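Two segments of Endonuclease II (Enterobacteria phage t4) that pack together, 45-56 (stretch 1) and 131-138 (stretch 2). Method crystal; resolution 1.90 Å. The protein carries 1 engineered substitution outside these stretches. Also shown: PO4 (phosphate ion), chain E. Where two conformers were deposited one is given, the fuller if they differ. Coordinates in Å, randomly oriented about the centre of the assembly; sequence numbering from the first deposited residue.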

# COMPACT_ATOMS: atom_id res chain seq x y z
N ALA A 45 13.16 -0.02 20.98
CA ALA A 45 14.61 -0.05 21.06
C ALA A 45 15.01 -0.01 22.52
O ALA A 45 14.48 0.77 23.30
CB ALA A 45 15.20 1.13 20.31
N ILE A 46 15.94 -0.89 22.89
CA ILE A 46 16.51 -0.84 24.22
C ILE A 46 17.86 -0.16 24.13
O ILE A 46 18.68 -0.51 23.27
CB ILE A 46 16.68 -2.26 24.81
CG1 ILE A 46 15.34 -2.99 24.79
CG2 ILE A 46 17.23 -2.18 26.23
CD1 ILE A 46 15.38 -4.34 25.48
N ALA A 47 18.08 0.81 25.00
CA ALA A 47 19.34 1.56 25.02
C ALA A 47 19.98 1.49 26.40
O ALA A 47 19.31 1.67 27.42
CB ALA A 47 19.10 3.02 24.63
N ILE A 48 21.28 1.22 26.41
CA ILE A 48 22.05 1.15 27.64
C ILE A 48 23.15 2.21 27.57
O ILE A 48 24.00 2.17 26.69
CB ILE A 48 22.70 -0.24 27.82
CG1 ILE A 48 21.65 -1.35 27.70
CG2 ILE A 48 23.40 -0.34 29.17
CD1 ILE A 48 20.63 -1.37 28.82
N ASN A 49 23.11 3.15 28.50
CA ASN A 49 24.02 4.28 28.46
C ASN A 49 23.94 4.98 27.10
O ASN A 49 24.97 5.34 26.51
CB ASN A 49 25.44 3.83 28.79
CG ASN A 49 25.53 3.20 30.17
OD1 ASN A 49 24.82 3.60 31.09
ND2 ASN A 49 26.40 2.20 30.31
N ASP A 50 22.72 5.12 26.59
CA ASP A 50 22.45 5.82 25.33
C ASP A 50 22.86 5.04 24.09
O ASP A 50 22.83 5.57 22.98
CB ASP A 50 23.13 7.19 25.33
CG ASP A 50 22.64 8.09 26.45
OD1 ASP A 50 21.41 8.22 26.61
OD2 ASP A 50 23.49 8.65 27.17
N GLU A 51 23.23 3.77 24.26
CA GLU A 51 23.71 2.97 23.14
C GLU A 51 22.73 1.84 22.83
O GLU A 51 22.31 1.10 23.72
CB GLU A 51 25.12 2.44 23.40
CG GLU A 51 26.13 3.56 23.62
CD GLU A 51 27.55 3.05 23.81
OE1 GLU A 51 27.92 2.05 23.15
OE2 GLU A 51 28.30 3.66 24.60
N LEU A 52 22.35 1.74 21.56
CA LEU A 52 21.38 0.75 21.11
C LEU A 52 21.90 -0.67 21.34
O LEU A 52 22.98 -1.02 20.85
CB LEU A 52 21.09 0.95 19.62
CG LEU A 52 20.06 0.02 18.97
CD1 LEU A 52 18.69 0.27 19.55
CD2 LEU A 52 20.06 0.21 17.46
N VAL A 53 21.14 -1.48 22.06
CA VAL A 53 21.53 -2.88 22.27
C VAL A 53 20.54 -3.87 21.66
O VAL A 53 20.87 -5.03 21.44
CB VAL A 53 21.75 -3.21 23.76
CG1 VAL A 53 22.83 -2.32 24.34
CG2 VAL A 53 20.44 -3.07 24.55
N TYR A 54 19.32 -3.42 21.39
CA TYR A 54 18.29 -4.34 20.93
C TYR A 54 17.14 -3.67 20.19
O TYR A 54 16.65 -2.62 20.59
CB TYR A 54 17.72 -5.12 22.13
CG TYR A 54 16.70 -6.17 21.75
CD1 TYR A 54 17.10 -7.37 21.17
CD2 TYR A 54 15.34 -5.98 21.99
CE1 TYR A 54 16.17 -8.35 20.84
CE2 TYR A 54 14.41 -6.94 21.65
CZ TYR A 54 14.83 -8.13 21.08
OH TYR A 54 13.92 -9.10 20.74
N ILE A 55 16.71 -4.31 19.10
CA ILE A 55 15.52 -3.89 18.37
C ILE A 55 14.47 -4.99 18.48
O ILE A 55 14.72 -6.13 18.10
CB ILE A 55 15.82 -3.65 16.88
CG1 ILE A 55 16.65 -2.39 16.69
CG2 ILE A 55 14.52 -3.54 16.09
CD1 ILE A 55 15.88 -1.11 16.92
N GLY A 56 13.31 -4.65 19.03
CA GLY A 56 12.22 -5.59 19.14
C GLY A 56 10.97 -5.10 18.44
O GLY A 56 10.90 -3.95 18.02
N LEU A 131 20.51 -3.33 9.74
CA LEU A 131 21.12 -2.01 9.68
C LEU A 131 22.10 -1.76 10.83
O LEU A 131 23.22 -1.31 10.61
CB LEU A 131 20.04 -0.92 9.67
CG LEU A 131 20.52 0.53 9.52
CD1 LEU A 131 21.41 0.68 8.29
CD2 LEU A 131 19.35 1.49 9.45
N PHE A 132 21.67 -2.07 12.05
CA PHE A 132 22.47 -1.75 13.24
C PHE A 132 23.19 -2.94 13.86
O PHE A 132 24.11 -2.75 14.66
CB PHE A 132 21.59 -1.07 14.30
CG PHE A 132 20.99 0.23 13.85
CD1 PHE A 132 21.80 1.27 13.44
CD2 PHE A 132 19.62 0.41 13.86
CE1 PHE A 132 21.26 2.47 13.04
CE2 PHE A 132 19.07 1.61 13.46
CZ PHE A 132 19.88 2.64 13.04
N ASN A 133 22.79 -4.16 13.51
CA ASN A 133 23.33 -5.34 14.18
C ASN A 133 23.38 -5.16 15.70
O ASN A 133 24.45 -5.29 16.30
CB ASN A 133 24.74 -5.65 13.68
CG ASN A 133 24.78 -5.99 12.20
OD1 ASN A 133 24.20 -6.99 11.76
ND2 ASN A 133 25.47 -5.16 11.43
N PRO A 134 22.23 -4.85 16.32
CA PRO A 134 22.27 -4.66 17.77
C PRO A 134 22.79 -5.93 18.45
O PRO A 134 22.47 -7.02 18.00
CB PRO A 134 20.80 -4.41 18.14
CG PRO A 134 20.12 -4.05 16.85
CD PRO A 134 20.86 -4.80 15.79
N PRO A 135 23.58 -5.77 19.52
CA PRO A 135 24.28 -6.88 20.19
C PRO A 135 23.34 -7.97 20.69
O PRO A 135 23.66 -9.16 20.63
CB PRO A 135 24.96 -6.19 21.38
CG PRO A 135 25.05 -4.76 20.99
CD PRO A 135 23.81 -4.49 20.20
N TRP A 136 22.18 -7.57 21.20
CA TRP A 136 21.26 -8.50 21.84
C TRP A 136 20.35 -9.23 20.86
O TRP A 136 19.59 -10.11 21.25
CB TRP A 136 20.40 -7.77 22.87
CG TRP A 136 21.18 -7.24 24.01
CD1 TRP A 136 22.54 -7.22 24.14
CD2 TRP A 136 20.66 -6.60 25.18
NE1 TRP A 136 22.90 -6.63 25.33
CE2 TRP A 136 21.75 -6.24 25.98
CE3 TRP A 136 19.36 -6.32 25.62
CZ2 TRP A 136 21.60 -5.60 27.21
CZ3 TRP A 136 19.21 -5.69 26.84
CH2 TRP A 136 20.32 -5.33 27.62
N ASN A 137 20.42 -8.85 19.59
CA ASN A 137 19.64 -9.52 18.56
C ASN A 137 20.38 -10.72 18.00
O ASN A 137 21.35 -10.57 17.26
CB ASN A 137 19.31 -8.54 17.43
CG ASN A 137 18.21 -7.57 17.81
OD1 ASN A 137 18.48 -6.43 18.20
ND2 ASN A 137 16.96 -8.02 17.71
N ILE A 138 19.92 -11.92 18.36
CA ILE A 138 20.54 -13.15 17.89
C ILE A 138 20.15 -13.39 16.44
O ILE A 138 18.99 -13.64 16.14
CB ILE A 138 20.10 -14.36 18.73
CG1 ILE A 138 20.23 -14.05 20.22
CG2 ILE A 138 20.92 -15.59 18.36
CD1 ILE A 138 21.63 -13.71 20.65
P PO4 E . 10.46 -9.76 22.07
O1 PO4 E . 11.47 -9.18 21.12
O2 PO4 E . 9.29 -10.32 21.30
O3 PO4 E . 11.07 -10.86 22.91
O4 PO4 E . 10.00 -8.64 22.97

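Stretch 1 is a β-hairpin, its strands joined by a type I' turn from Ile48 to Glu51, and the segment that follows the helix end at Phe132 packs against it. Three hydrogen bonds fasten the two. Trp136 N donates to Val53 O (2.9 Å), while the side-chain amide of Asn137 pairs with both backbone groups of Ile55: Ile55 N donates to Asn137 OD1 (2.9 Å) and Asn137 ND2 to Ile55 O (3.0 Å), at nearly linear angles. Asparagine suits this place because its amide offers a donor and an acceptor side by side, as a neighbouring strand would. Its CA-to-CB bond points sideways, but chi1 of -76° (m) and chi2 of 97° bring the amide to the strand. In the type I turn from Pro134 to Asn137, closed by Asn137 N to Pro134 O (3.2 Å), Trp136 N faces Val53 and the Asn137 side chain faces Ile55.

Trp136 has the largest covered area. With chi1 m and chi2 near 7°, its indole lies across the hairpin, and Val53, also m, sets CG2 over the face of the six-membered ring, 3.4 Å from the centroid and 6° off its normal, a CH-pi contact. The outer end of that ring reaches the other strand, where Ile46 CG2 lies 4.1 Å from Trp136 CZ3 and Ile48 CD1 lies 4.1 Å from Trp136 CH2, on the same side of the ring plane as Val53 CG2; both isoleucines are m at chi1.

Pro134, buried and with its CA-to-CB bond toward the hairpin, presents a compact apolar ring, with CG 3.8 Å from Ile55 CG1. Leu52, in the t,p rotamer, extends CD2 to within 3.6 Å of Phe132 CD2. Tyr54, t at chi1, packs CD1 3.7 Å from Trp136 CB, and its OH makes a very short hydrogen bond to phosphate O1 (2.5 Å).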